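Enoyl-CoA hydratase (Mycobacterium tuberculosis, PDB 5KJP) catalyses the reversible addition of water across the double bond of 2-enoyl-CoA thioesters, a crotonase-superfamily reaction of fatty acid metabolism. Local coordinates at the interface of chains A and B. Numbering follows the deposited sequence. Chains: chain A/B, Enoyl-CoA hydratase.

The interface of chains A and B. Residues chain A 151, 155, 163-164, 167-168; chain B 215-216, 219.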
loop_
_atom_site.group_PDB
_atom_site.type_symbol
_atom_site.label_atom_id
_atom_site.label_comp_id
_atom_site.label_asym_id
_atom_site.label_seq_id
_atom_site.Cartn_x
_atom_site.Cartn_y
_atom_site.Cartn_z
ATOM N N LEU A 151 -0.456 4.490 -14.386
ATOM C CA LEU A 151 0.565 3.556 -13.929
ATOM C C LEU A 151 1.312 4.089 -12.713
ATOM O O LEU A 151 1.860 3.318 -11.934
ATOM C CB LEU A 151 1.550 3.258 -15.049
ATOM C CG LEU A 151 0.947 2.652 -16.312
ATOM C CD1 LEU A 151 2.077 2.186 -17.209
ATOM C CD2 LEU A 151 0.001 1.501 -15.947
ATOM N N PRO A 155 -0.964 1.763 -8.641
ATOM C CA PRO A 155 -0.290 0.877 -7.679
ATOM C C PRO A 155 -0.144 1.484 -6.286
ATOM O O PRO A 155 0.222 0.778 -5.348
ATOM C CB PRO A 155 1.093 0.653 -8.309
ATOM C CG PRO A 155 0.919 0.981 -9.762
ATOM C CD PRO A 155 -0.067 2.119 -9.755
ATOM N N ALA A 163 -3.011 -3.796 -9.247
ATOM C CA ALA A 163 -2.730 -2.705 -10.176
ATOM C C ALA A 163 -1.958 -3.224 -11.398
ATOM O O ALA A 163 -2.291 -2.889 -12.532
ATOM C CB ALA A 163 -1.959 -1.596 -9.473
HETATM N N MSE A 164 -0.941 -4.049 -11.153
HETATM C CA MSE A 164 -0.196 -4.724 -12.223
HETATM C C MSE A 164 -1.130 -5.526 -13.130
HETATM O O MSE A 164 -1.068 -5.422 -14.363
HETATM C CB MSE A 164 0.878 -5.651 -11.630
HETATM C CG MSE A 164 1.755 -6.377 -12.663
HETATM SE SE MSE A 164 2.953 -5.158 -13.632
HETATM C CE MSE A 164 4.259 -4.849 -12.198
ATOM N N ALA A 167 -3.298 -3.328 -15.250
ATOM C CA ALA A 167 -2.505 -2.625 -16.249
ATOM C C ALA A 167 -2.074 -3.546 -17.403
ATOM O O ALA A 167 -2.040 -3.125 -18.565
ATOM C CB ALA A 167 -1.283 -1.981 -15.590
ATOM N N LEU A 168 -1.759 -4.800 -17.091
ATOM C CA LEU A 168 -1.261 -5.729 -18.111
ATOM C C LEU A 168 -2.383 -6.388 -18.909
ATOM O O LEU A 168 -2.195 -6.753 -20.070
ATOM C CB LEU A 168 -0.387 -6.815 -17.471
ATOM C CG LEU A 168 0.892 -6.336 -16.780
ATOM C CD1 LEU A 168 1.754 -7.515 -16.353
ATOM C CD2 LEU A 168 1.673 -5.388 -17.681
ATOM N N THR B 215 4.661 -1.162 -19.709
ATOM C CA THR B 215 3.750 -0.942 -18.593
ATOM C C THR B 215 4.340 -1.530 -17.314
ATOM O O THR B 215 4.351 -0.880 -16.263
ATOM C CB THR B 215 2.367 -1.551 -18.878
ATOM O OG1 THR B 215 1.731 -0.799 -19.923
ATOM C CG2 THR B 215 1.490 -1.498 -17.635
ATOM N N LYS B 216 4.857 -2.750 -17.415
ATOM C CA LYS B 216 5.498 -3.382 -16.271
ATOM C C LYS B 216 6.717 -2.578 -15.837
ATOM O O LYS B 216 6.947 -2.366 -14.645
ATOM C CB LYS B 216 5.900 -4.825 -16.591
ATOM C CG LYS B 216 6.815 -5.431 -15.542
ATOM C CD LYS B 216 7.066 -6.919 -15.761
ATOM C CE LYS B 216 8.229 -7.387 -14.897
ATOM N NZ LYS B 216 8.395 -8.874 -14.911
ATOM N N ILE B 219 5.635 0.585 -13.882
ATOM C CA ILE B 219 5.159 0.268 -12.534
ATOM C C ILE B 219 6.313 -0.148 -11.604
ATOM O O ILE B 219 6.398 0.320 -10.465
ATOM C CB ILE B 219 4.080 -0.827 -12.560
ATOM C CG1 ILE B 219 2.801 -0.274 -13.209
ATOM C CG2 ILE B 219 3.792 -1.333 -11.144
ATOM C CD1 ILE B 219 1.692 -1.300 -13.384
#
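B:Ile219 and B:Thr215, one turn apart on helix 209-221 of chain B, enter a groove between helices 150-157 and 160-169 of chain A, where they meet chain A mainly through methyl groups. B:Ile219 hides 78 Å² and meets both walls with different branches. Its CG2 methyl passes between the CE methyl of A:Met164, 3.7 Å from CG2, and the ring carbon CG of A:Pro155, which lies 3.9 Å from it. The longer branch runs deeper, and its CD1 arrives 3.8 Å from CB of A:Ala167 on the groove floor. On the helix 150-157 side the side chain of A:Leu151 crosses that of B:Ile219 at about a right angle.

B:Thr215 adds a third methyl, CG2. With chi1 at -69° the hydroxyl OG1 lies beside the backbone N and CG2 is sent toward chain A, where it sits 3.5 Å from CB of A:Ala167, a carbon contact tighter than usual, made against the small side chain at the floor. Two leucines flank the same methyl: CD2 of A:Leu151 approaches to 3.7 Å from it and CD2 of A:Leu168 to 3.9 Å, the latter side chain sliding antiparallel past the threonine.

Selenomethionine A:Met164 covers the other flank. Its chain leaves the helix anti to the backbone N and then bends at chi2 (69°) and chi3 (75°), which folds SE and CE over chain B. SE rests 4.1 Å from CA of B:Lys216, so the lysine takes part through its backbone and CB, while its extended chain leads the amino group away.

The patch thus packs one face of helix 209-221 of chain B, through B:Thr215 and B:Ile219, over the groove between two helices of chain A. It forms part of the subunit contact in the deposited trimer, and probably contributes to the oligomeric assembly typical of crotonases.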